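Putative ATP-dependent endonuclease of the OLD family (Thermus scotoductus, PDB 6P74) degrades linear or supercoiled double-stranded DNA in the 5'-to-3' direction, nicks circular DNA, and carries a DNA-stimulated ATPase activity in the same homodimeric enzyme. Local coordinates at residues 39-50 with 126-137; 68-76 with 88-96. All coordinates share one frame; numbering follows the deposited sequence.

Contact 1: residues 39-50 with 126-137; sequences RAIDLVLGDVWP and GTDMRNHARVLF. With SO4 (sulfate ion), chain K.
Arg39 touches Phe137 only loosely, its CD 4.5 Å from Phe137 CZ; near Thr35 of the predicted ATP site, it forms a salt bridge with Glu276. Ile41 makes a similarly loose apolar contact with Val135. Asp42, on the same helix, lays its carboxylate obliquely against the ring of Phe137, with OD1 3.2 Å from Phe137 CD2 and the two planes 63° apart. With CG anti to the backbone N (chi1 -168°), the acid is carried toward strand 135-137. At the helix end the carbonyls take over: Arg130 NE donates to Val44 O at 3.2 Å, close to the guanidinium plane, with a moderately bent N-H...O angle of 145°. Leu45 meets Ala133 through its branches, CD2 lying 3.9 Å from Ala133 CB, while its CB packs on Val135 CG1. Its carbonyl oxygen accepts a backbone bond from Val135 N (3.0 Å) and is also approached by Arg134 CA. Gly46 is the first residue to leave helical angles. After it, Asp47 CB lies 3.1 Å from Arg134 NH2, but the carboxylate itself does not touch the guanidinium. The Trp49 and Arg130 side chains pass each other heading opposite ways: Arg130 CD sits over the six-membered ring, 3.9 Å from its centroid, as a CH-pi contact. At the ring edge, Trp49 NE1 donates to sulfate O2 at 3.0 Å, and Leu105 N binds the same ion. Pro50 CD approaches Arg130 NE. The arrangement joins the helix following the Walker A P-loop to an outer strand of the mixed sheet, as expected in a P-loop ATPase core.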
loop_
_atom_site.group_PDB
_atom_site.type_symbol
_atom_site.label_atom_id
_atom_site.label_comp_id
_atom_site.label_asym_id
_atom_site.label_seq_id
_atom_site.Cartn_x
_atom_site.Cartn_y
_atom_site.Cartn_z
ATOM N N ARG A 39 -7.763 -5.498 -5.081
ATOM C CA ARG A 39 -7.988 -4.494 -4.039
ATOM C C ARG A 39 -9.371 -3.852 -4.176
ATOM O O ARG A 39 -10.020 -3.538 -3.169
ATOM C CB ARG A 39 -6.889 -3.433 -4.067
ATOM C CG ARG A 39 -5.474 -4.005 -3.933
ATOM C CD ARG A 39 -5.079 -4.368 -2.494
ATOM N NE ARG A 39 -3.962 -3.543 -2.030
ATOM C CZ ARG A 39 -2.676 -3.793 -2.275
ATOM N NH1 ARG A 39 -2.316 -4.862 -2.974
ATOM N NH2 ARG A 39 -1.743 -2.966 -1.817
ATOM N N ALA A 40 -9.846 -3.670 -5.413
ATOM C CA ALA A 40 -11.164 -3.090 -5.615
ATOM C C ALA A 40 -12.253 -3.968 -5.007
ATOM O O ALA A 40 -13.197 -3.458 -4.384
ATOM C CB ALA A 40 -11.422 -2.867 -7.107
ATOM N N ILE A 41 -12.153 -5.289 -5.189
ATOM C CA ILE A 41 -13.117 -6.184 -4.558
ATOM C C ILE A 41 -13.051 -6.030 -3.048
ATOM O O ILE A 41 -14.082 -5.933 -2.367
ATOM C CB ILE A 41 -12.871 -7.642 -4.993
ATOM C CG1 ILE A 41 -13.156 -7.818 -6.489
ATOM C CG2 ILE A 41 -13.713 -8.606 -4.150
ATOM C CD1 ILE A 41 -12.554 -9.115 -7.112
ATOM N N ASP A 42 -11.833 -5.970 -2.502
ATOM C CA ASP A 42 -11.688 -5.906 -1.056
ATOM C C ASP A 42 -12.255 -4.616 -0.466
ATOM O O ASP A 42 -12.694 -4.613 0.687
ATOM C CB ASP A 42 -10.228 -6.039 -0.673
ATOM C CG ASP A 42 -10.055 -6.280 0.795
ATOM O OD1 ASP A 42 -10.519 -7.349 1.251
ATOM O OD2 ASP A 42 -9.482 -5.411 1.494
ATOM N N LEU A 43 -12.205 -3.512 -1.220
ATOM C CA LEU A 43 -12.769 -2.245 -0.763
ATOM C C LEU A 43 -14.250 -2.385 -0.467
ATOM O O LEU A 43 -14.751 -1.837 0.522
ATOM C CB LEU A 43 -12.569 -1.173 -1.833
ATOM C CG LEU A 43 -11.389 -0.245 -1.641
ATOM C CD1 LEU A 43 -11.321 0.770 -2.766
ATOM C CD2 LEU A 43 -11.591 0.422 -0.320
ATOM N N VAL A 44 -14.969 -3.091 -1.336
ATOM C CA VAL A 44 -16.412 -3.214 -1.200
ATOM C C VAL A 44 -16.784 -4.304 -0.205
ATOM O O VAL A 44 -17.742 -4.157 0.565
ATOM C CB VAL A 44 -17.026 -3.478 -2.582
ATOM C CG1 VAL A 44 -18.551 -3.449 -2.498
ATOM C CG2 VAL A 44 -16.504 -2.457 -3.561
ATOM N N LEU A 45 -16.032 -5.410 -0.199
ATOM C CA LEU A 45 -16.446 -6.634 0.480
ATOM C C LEU A 45 -15.454 -7.151 1.506
ATOM O O LEU A 45 -15.684 -8.230 2.063
ATOM C CB LEU A 45 -16.731 -7.737 -0.548
ATOM C CG LEU A 45 -17.852 -7.391 -1.533
ATOM C CD1 LEU A 45 -17.972 -8.482 -2.574
ATOM C CD2 LEU A 45 -19.194 -7.145 -0.789
ATOM N N GLY A 46 -14.361 -6.434 1.755
ATOM C CA GLY A 46 -13.432 -6.795 2.803
ATOM C C GLY A 46 -14.043 -6.506 4.159
ATOM O O GLY A 46 -15.205 -6.118 4.280
ATOM N N ASP A 47 -13.241 -6.693 5.204
ATOM C CA ASP A 47 -13.797 -6.633 6.545
ATOM C C ASP A 47 -13.761 -5.228 7.156
ATOM O O ASP A 47 -13.982 -5.088 8.361
ATOM C CB ASP A 47 -13.102 -7.654 7.452
ATOM C CG ASP A 47 -11.609 -7.671 7.271
ATOM O OD1 ASP A 47 -11.082 -6.701 6.689
ATOM O OD2 ASP A 47 -10.969 -8.661 7.697
ATOM N N VAL A 48 -13.527 -4.189 6.358
ATOM C CA VAL A 48 -13.638 -2.804 6.805
ATOM C C VAL A 48 -14.785 -2.138 6.053
ATOM O O VAL A 48 -14.805 -2.136 4.816
ATOM C CB VAL A 48 -12.327 -2.026 6.591
ATOM C CG1 VAL A 48 -12.624 -0.566 6.233
ATOM C CG2 VAL A 48 -11.493 -2.090 7.844
ATOM N N TRP A 49 -15.720 -1.552 6.799
ATOM C CA TRP A 49 -16.865 -0.917 6.169
ATOM C C TRP A 49 -16.399 0.196 5.234
ATOM O O TRP A 49 -15.657 1.090 5.665
ATOM C CB TRP A 49 -17.830 -0.349 7.206
ATOM C CG TRP A 49 -19.063 0.149 6.536
ATOM C CD1 TRP A 49 -19.284 1.408 6.052
ATOM C CD2 TRP A 49 -20.228 -0.618 6.209
ATOM N NE1 TRP A 49 -20.526 1.476 5.469
ATOM C CE2 TRP A 49 -21.127 0.248 5.552
ATOM C CE3 TRP A 49 -20.605 -1.951 6.425
ATOM C CZ2 TRP A 49 -22.377 -0.173 5.109
ATOM C CZ3 TRP A 49 -21.849 -2.367 5.990
ATOM C CH2 TRP A 49 -22.722 -1.483 5.338
ATOM N N PRO A 50 -16.812 0.184 3.969
ATOM C CA PRO A 50 -16.359 1.210 3.015
ATOM C C PRO A 50 -16.835 2.588 3.431
ATOM O O PRO A 50 -18.032 2.833 3.563
ATOM C CB PRO A 50 -17.011 0.785 1.694
ATOM C CG PRO A 50 -17.507 -0.587 1.908
ATOM C CD PRO A 50 -17.755 -0.763 3.361
ATOM N N GLY A 126 -27.192 -2.300 4.383
ATOM C CA GLY A 126 -27.063 -2.565 5.802
ATOM C C GLY A 126 -25.977 -3.602 6.099
ATOM O O GLY A 126 -25.388 -4.215 5.202
ATOM N N THR A 127 -25.735 -3.791 7.395
ATOM C CA THR A 127 -24.696 -4.707 7.861
ATOM C C THR A 127 -24.937 -6.126 7.360
ATOM O O THR A 127 -24.074 -6.727 6.707
ATOM C CB THR A 127 -24.641 -4.683 9.393
ATOM O OG1 THR A 127 -24.173 -3.405 9.840
ATOM C CG2 THR A 127 -23.722 -5.777 9.922
ATOM N N ASP A 128 -26.100 -6.692 7.685
ATOM C CA ASP A 128 -26.403 -8.054 7.255
ATOM C C ASP A 128 -26.270 -8.187 5.748
ATOM O O ASP A 128 -25.796 -9.210 5.244
ATOM C CB ASP A 128 -27.814 -8.445 7.696
ATOM C CG ASP A 128 -28.057 -8.194 9.176
ATOM O OD1 ASP A 128 -27.603 -9.013 10.012
ATOM O OD2 ASP A 128 -28.687 -7.162 9.498
ATOM N N MET A 129 -26.687 -7.153 5.017
ATOM C CA MET A 129 -26.662 -7.201 3.569
ATOM C C MET A 129 -25.232 -7.253 3.053
ATOM O O MET A 129 -24.909 -8.070 2.189
ATOM C CB MET A 129 -27.399 -5.997 2.993
ATOM C CG MET A 129 -27.485 -6.009 1.453
ATOM S SD MET A 129 -28.465 -4.627 0.815
ATOM C CE MET A 129 -30.095 -5.237 1.131
ATOM N N ARG A 130 -24.354 -6.400 3.579
ATOM C CA ARG A 130 -22.979 -6.416 3.106
ATOM C C ARG A 130 -22.243 -7.673 3.566
ATOM O O ARG A 130 -21.484 -8.259 2.788
ATOM C CB ARG A 130 -22.235 -5.164 3.559
ATOM C CG ARG A 130 -20.979 -4.889 2.722
ATOM C CD ARG A 130 -20.166 -3.773 3.334
ATOM N NE ARG A 130 -18.808 -4.222 3.611
ATOM C CZ ARG A 130 -18.424 -4.756 4.761
ATOM N NH1 ARG A 130 -19.296 -4.900 5.749
ATOM N NH2 ARG A 130 -17.174 -5.143 4.925
ATOM N N ASN A 131 -22.451 -8.103 4.820
ATOM C CA ASN A 131 -21.786 -9.316 5.285
ATOM C C ASN A 131 -22.225 -10.538 4.494
ATOM O O ASN A 131 -21.482 -11.526 4.425
ATOM C CB ASN A 131 -22.045 -9.544 6.764
ATOM C CG ASN A 131 -21.434 -8.460 7.640
ATOM O OD1 ASN A 131 -20.636 -7.640 7.178
ATOM N ND2 ASN A 131 -21.821 -8.447 8.920
ATOM N N HIS A 132 -23.416 -10.490 3.900
ATOM C CA HIS A 132 -23.847 -11.521 2.967
ATOM C C HIS A 132 -22.714 -11.923 2.032
ATOM O O HIS A 132 -22.442 -13.113 1.841
ATOM C CB HIS A 132 -25.044 -11.004 2.163
ATOM C CG HIS A 132 -25.489 -11.909 1.059
ATOM N ND1 HIS A 132 -25.921 -13.198 1.281
ATOM C CD2 HIS A 132 -25.593 -11.701 -0.277
ATOM C CE1 HIS A 132 -26.260 -13.751 0.126
ATOM N NE2 HIS A 132 -26.083 -12.859 -0.835
ATOM N N ALA A 133 -22.042 -10.933 1.442
ATOM C CA ALA A 133 -21.116 -11.154 0.340
ATOM C C ALA A 133 -19.653 -10.926 0.714
ATOM O O ALA A 133 -18.809 -10.839 -0.185
ATOM C CB ALA A 133 -21.492 -10.257 -0.842
ATOM N N ARG A 134 -19.332 -10.840 2.003
ATOM C CA ARG A 134 -17.964 -10.532 2.403
ATOM C C ARG A 134 -16.990 -11.632 1.997
ATOM O O ARG A 134 -17.313 -12.825 1.990
ATOM C CB ARG A 134 -17.877 -10.303 3.909
ATOM C CG ARG A 134 -17.953 -8.839 4.262
ATOM C CD ARG A 134 -18.131 -8.646 5.756
ATOM N NE ARG A 134 -16.893 -8.895 6.485
ATOM C CZ ARG A 134 -16.801 -8.955 7.810
ATOM N NH1 ARG A 134 -17.888 -8.793 8.563
ATOM N NH2 ARG A 134 -15.628 -9.181 8.387
ATOM N N VAL A 135 -15.772 -11.218 1.680
ATOM C CA VAL A 135 -14.754 -12.111 1.151
ATOM C C VAL A 135 -13.628 -12.204 2.156
ATOM O O VAL A 135 -13.311 -11.236 2.853
ATOM C CB VAL A 135 -14.215 -11.622 -0.204
ATOM C CG1 VAL A 135 -15.342 -11.479 -1.190
ATOM C CG2 VAL A 135 -13.494 -10.302 -0.020
ATOM N N LEU A 136 -13.028 -13.383 2.235
ATOM C CA LEU A 136 -11.742 -13.521 2.899
ATOM C C LEU A 136 -10.654 -13.033 1.954
ATOM O O LEU A 136 -10.578 -13.474 0.801
ATOM C CB LEU A 136 -11.493 -14.974 3.293
ATOM C CG LEU A 136 -12.025 -15.368 4.663
ATOM C CD1 LEU A 136 -11.712 -16.822 4.934
ATOM C CD2 LEU A 136 -11.402 -14.472 5.733
ATOM N N PHE A 137 -9.824 -12.114 2.428
ATOM C CA PHE A 137 -8.717 -11.605 1.628
ATOM C C PHE A 137 -7.396 -12.137 2.181
ATOM O O PHE A 137 -6.926 -11.687 3.226
ATOM C CB PHE A 137 -8.721 -10.079 1.587
ATOM C CG PHE A 137 -7.962 -9.525 0.417
ATOM C CD1 PHE A 137 -6.576 -9.560 0.393
ATOM C CD2 PHE A 137 -8.629 -9.021 -0.685
ATOM C CE1 PHE A 137 -5.867 -9.073 -0.685
ATOM C CE2 PHE A 137 -7.923 -8.526 -1.764
ATOM C CZ PHE A 137 -6.530 -8.557 -1.761
HETATM S S SO4 K . -21.777 4.584 3.376
HETATM O O1 SO4 K . -22.199 4.584 1.977
HETATM O O2 SO4 K . -22.285 3.402 4.065
HETATM O O3 SO4 K . -20.317 4.591 3.465
HETATM O O4 SO4 K . -22.307 5.782 4.020
#

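Contact 2: residues 68-76 with 88-96; sequences RAIEITVHF and TAFRLTCKG
Phe76 and Phe90 form an edge-to-face pair: the edge of Phe76 points at the face of Phe90, with centroids 5.1 Å apart and planes at 64°. Phe76 CE2 stands over the centre of the Phe90 ring. The chi1 of Phe76, 55°, sets CG between its backbone N and carbonyl carbon and lays the ring across the neighbouring strand, so that one face covers Thr88 C and Ala89 N. His75 projects from the other face of the sheet, where Ala89 CB lies over its ring, 4.0 Å from the centroid. At the rim of that imidazole, a water in the ring plane links His75 ND1 to Thr88 OG1, while Gln6 binds NE2; the ring is thus held at both nitrogens. Further along the His75 face, Glu71, Thr73 and Arg91 point the same way. Thr73 OG1 touches Arg91 CG at 3.3 Å, and Glu71 OE2 forms a long salt bridge with Arg91 NE at 3.7 Å. The carboxylate and guanidinium planes are almost perpendicular and the oxygen lies well out of the guanidinium plane, so charge attraction acts without a directed N-H; Glu106 is the stronger partner of Arg91. Beneath these groups the backbones are antiparallel: Ile70-Cys94, Ile72-Leu92 and Val74-Phe90 are hydrogen-bonded pairs, the straightest bond being Leu92 N to Ile72 O (2.7 Å, 174°). Phe76 N to Thr88 O adds a further bond. Thr88 and Ala89 form a classic beta bulge opposite Leu108 of strand 100-109, which borders strand 85-97, while strand 2-10 borders strand 70-76. On the Ile72 face, Ile72, Val74 and Phe90 pack against helix 34-45.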
loop_
_atom_site.group_PDB
_atom_site.type_symbol
_atom_site.label_atom_id
_atom_site.label_comp_id
_atom_site.label_asym_id
_atom_site.label_seq_id
_atom_site.Cartn_x
_atom_site.Cartn_y
_atom_site.Cartn_z
ATOM N N ARG A 68 -13.109 13.065 -11.632
ATOM C CA ARG A 68 -13.772 11.839 -12.036
ATOM C C ARG A 68 -14.203 11.068 -10.799
ATOM O O ARG A 68 -13.560 11.135 -9.749
ATOM C CB ARG A 68 -12.847 10.969 -12.882
ATOM C CG ARG A 68 -12.343 11.631 -14.129
ATOM C CD ARG A 68 -11.400 10.698 -14.826
ATOM N NE ARG A 68 -10.936 11.231 -16.094
ATOM C CZ ARG A 68 -10.214 10.531 -16.956
ATOM N NH1 ARG A 68 -9.894 9.278 -16.662
ATOM N NH2 ARG A 68 -9.820 11.075 -18.102
ATOM N N ALA A 69 -15.286 10.323 -10.927
ATOM C CA ALA A 69 -15.815 9.554 -9.814
ATOM C C ALA A 69 -15.283 8.129 -9.876
ATOM O O ALA A 69 -15.390 7.464 -10.911
ATOM C CB ALA A 69 -17.344 9.551 -9.832
ATOM N N ILE A 70 -14.706 7.671 -8.769
ATOM C CA ILE A 70 -14.404 6.255 -8.614
ATOM C C ILE A 70 -15.707 5.473 -8.467
ATOM O O ILE A 70 -16.597 5.857 -7.698
ATOM C CB ILE A 70 -13.483 6.043 -7.406
ATOM C CG1 ILE A 70 -12.122 6.698 -7.670
ATOM C CG2 ILE A 70 -13.355 4.559 -7.091
ATOM C CD1 ILE A 70 -11.242 6.854 -6.426
ATOM N N GLU A 71 -15.819 4.365 -9.200
ATOM C CA GLU A 71 -17.011 3.517 -9.180
ATOM C C GLU A 71 -16.587 2.054 -9.185
ATOM O O GLU A 71 -15.979 1.596 -10.152
ATOM C CB GLU A 71 -17.898 3.793 -10.394
ATOM C CG GLU A 71 -19.131 4.602 -10.152
ATOM C CD GLU A 71 -20.024 4.612 -11.379
ATOM O OE1 GLU A 71 -19.924 5.554 -12.197
ATOM O OE2 GLU A 71 -20.807 3.653 -11.540
ATOM N N ILE A 72 -16.931 1.311 -8.138
ATOM C CA ILE A 72 -16.699 -0.127 -8.110
ATOM C C ILE A 72 -18.031 -0.830 -7.875
ATOM O O ILE A 72 -18.684 -0.613 -6.847
ATOM C CB ILE A 72 -15.674 -0.520 -7.040
ATOM C CG1 ILE A 72 -14.379 0.254 -7.254
ATOM C CG2 ILE A 72 -15.409 -1.993 -7.122
ATOM C CD1 ILE A 72 -13.489 0.292 -6.051
ATOM N N THR A 73 -18.422 -1.686 -8.816
ATOM C CA THR A 73 -19.673 -2.430 -8.732
ATOM C C THR A 73 -19.363 -3.922 -8.657
ATOM O O THR A 73 -18.696 -4.462 -9.544
ATOM C CB THR A 73 -20.569 -2.125 -9.941
ATOM O OG1 THR A 73 -20.809 -0.716 -10.030
ATOM C CG2 THR A 73 -21.898 -2.847 -9.818
ATOM N N VAL A 74 -19.846 -4.591 -7.612
ATOM C CA VAL A 74 -19.675 -6.035 -7.480
ATOM C C VAL A 74 -21.041 -6.701 -7.559
ATOM O O VAL A 74 -21.947 -6.365 -6.792
ATOM C CB VAL A 74 -18.966 -6.412 -6.175
ATOM C CG1 VAL A 74 -18.595 -7.872 -6.213
ATOM C CG2 VAL A 74 -17.741 -5.555 -5.982
ATOM N N HIS A 75 -21.189 -7.643 -8.485
ATOM C CA HIS A 75 -22.417 -8.403 -8.664
ATOM C C HIS A 75 -22.272 -9.792 -8.059
ATOM O O HIS A 75 -21.192 -10.389 -8.078
ATOM C CB HIS A 75 -22.773 -8.550 -10.141
ATOM C CG HIS A 75 -22.875 -7.257 -10.880
ATOM N ND1 HIS A 75 -24.061 -6.797 -11.414
ATOM C CD2 HIS A 75 -21.934 -6.338 -11.204
ATOM C CE1 HIS A 75 -23.846 -5.652 -12.035
ATOM N NE2 HIS A 75 -22.564 -5.349 -11.922
ATOM N N PHE A 76 -23.375 -10.317 -7.534
ATOM C CA PHE A 76 -23.313 -11.623 -6.904
ATOM C C PHE A 76 -24.627 -12.369 -7.088
ATOM O O PHE A 76 -25.627 -11.826 -7.558
ATOM C CB PHE A 76 -22.959 -11.494 -5.427
ATOM C CG PHE A 76 -23.878 -10.584 -4.677
ATOM C CD1 PHE A 76 -25.145 -11.005 -4.316
ATOM C CD2 PHE A 76 -23.482 -9.305 -4.341
ATOM C CE1 PHE A 76 -25.995 -10.170 -3.634
ATOM C CE2 PHE A 76 -24.319 -8.471 -3.662
ATOM C CZ PHE A 76 -25.581 -8.906 -3.304
ATOM N N THR A 88 -28.787 -7.698 -5.915
ATOM C CA THR A 88 -27.851 -8.561 -6.628
ATOM C C THR A 88 -26.491 -7.905 -6.854
ATOM O O THR A 88 -25.656 -8.472 -7.571
ATOM C CB THR A 88 -28.451 -9.007 -7.971
ATOM O OG1 THR A 88 -28.410 -7.923 -8.907
ATOM C CG2 THR A 88 -29.907 -9.445 -7.788
ATOM N N ALA A 89 -26.239 -6.737 -6.267
ATOM C CA ALA A 89 -24.963 -6.067 -6.483
ATOM C C ALA A 89 -24.859 -4.871 -5.553
ATOM O O ALA A 89 -25.865 -4.340 -5.086
ATOM C CB ALA A 89 -24.794 -5.615 -7.938
ATOM N N PHE A 90 -23.621 -4.465 -5.292
ATOM C CA PHE A 90 -23.300 -3.259 -4.551
ATOM C C PHE A 90 -22.480 -2.345 -5.445
ATOM O O PHE A 90 -21.653 -2.824 -6.227
ATOM C CB PHE A 90 -22.504 -3.583 -3.296
ATOM C CG PHE A 90 -23.170 -4.550 -2.385
ATOM C CD1 PHE A 90 -24.554 -4.547 -2.236
ATOM C CD2 PHE A 90 -22.418 -5.437 -1.637
ATOM C CE1 PHE A 90 -25.178 -5.428 -1.371
ATOM C CE2 PHE A 90 -23.033 -6.326 -0.758
ATOM C CZ PHE A 90 -24.408 -6.329 -0.631
ATOM N N ARG A 91 -22.708 -1.033 -5.340
ATOM C CA ARG A 91 -21.946 -0.046 -6.102
ATOM C C ARG A 91 -21.326 0.956 -5.141
ATOM O O ARG A 91 -22.048 1.687 -4.456
ATOM C CB ARG A 91 -22.797 0.692 -7.136
ATOM C CG ARG A 91 -21.944 1.626 -7.973
ATOM C CD ARG A 91 -22.720 2.744 -8.612
ATOM N NE ARG A 91 -23.622 2.259 -9.646
ATOM C CZ ARG A 91 -24.921 2.540 -9.689
ATOM N NH1 ARG A 91 -25.465 3.316 -8.756
ATOM N NH2 ARG A 91 -25.674 2.059 -10.672
ATOM N N LEU A 92 -19.991 0.991 -5.104
ATOM C CA LEU A 92 -19.252 1.889 -4.229
ATOM C C LEU A 92 -18.762 3.061 -5.065
ATOM O O LEU A 92 -18.052 2.867 -6.060
ATOM C CB LEU A 92 -18.081 1.175 -3.551
ATOM C CG LEU A 92 -17.241 2.010 -2.571
ATOM C CD1 LEU A 92 -18.076 2.467 -1.408
ATOM C CD2 LEU A 92 -16.033 1.223 -2.065
ATOM N N THR A 93 -19.161 4.268 -4.682
ATOM C CA THR A 93 -18.770 5.471 -5.395
ATOM C C THR A 93 -17.969 6.360 -4.460
ATOM O O THR A 93 -18.295 6.484 -3.276
ATOM C CB THR A 93 -19.989 6.242 -5.930
ATOM O OG1 THR A 93 -20.822 5.372 -6.708
ATOM C CG2 THR A 93 -19.536 7.397 -6.802
ATOM N N CYS A 94 -16.911 6.969 -4.987
ATOM C CA CYS A 94 -16.181 8.006 -4.267
ATOM C C CYS A 94 -15.946 9.164 -5.222
ATOM O O CYS A 94 -15.205 9.022 -6.200
ATOM C CB CYS A 94 -14.860 7.485 -3.711
ATOM S SG CYS A 94 -13.931 8.751 -2.813
ATOM N N LYS A 95 -16.565 10.305 -4.933
ATOM C CA LYS A 95 -16.485 11.470 -5.800
ATOM C C LYS A 95 -16.517 12.715 -4.931
ATOM O O LYS A 95 -16.462 12.644 -3.701
ATOM C CB LYS A 95 -17.630 11.472 -6.822
ATOM C CG LYS A 95 -19.006 11.593 -6.193
ATOM C CD LYS A 95 -20.105 11.431 -7.221
ATOM C CE LYS A 95 -21.447 11.237 -6.544
ATOM N NZ LYS A 95 -22.552 11.109 -7.536
ATOM N N GLY A 96 -16.626 13.860 -5.579
ATOM C CA GLY A 96 -16.754 15.095 -4.848
ATOM C C GLY A 96 -16.456 16.260 -5.756
ATOM O O GLY A 96 -15.864 16.092 -6.828
HETATM O O HOH W 1 -26.470 -7.630 -10.970
#

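Overall arrangement
Both contacts belong to the N-terminal part of the ATPase domain, with centres 12 Å apart. Along the chain, contact 2 is nested within contact 1: helix 34-45 precedes strands 70-76 and 85-97, and the segment of residues 126-137 comes last. Contact 2 lies in the antiparallel sheet, whereas strand 135-138 of contact 1 edges the mixed sheet within this chain, so helix 34-45 bridges two sheets. Direct packing confirms the join: Leu45 CD1 lies 3.7 Å from Val74 CG1, and Pro50 CB meets Leu92 CD1. Helix 127-132 contributes too, through Met129 against Phe90 and His132 against Phe76. The helix leading from the predicted ATP-binding loop is therefore packed between both sheets of the domain.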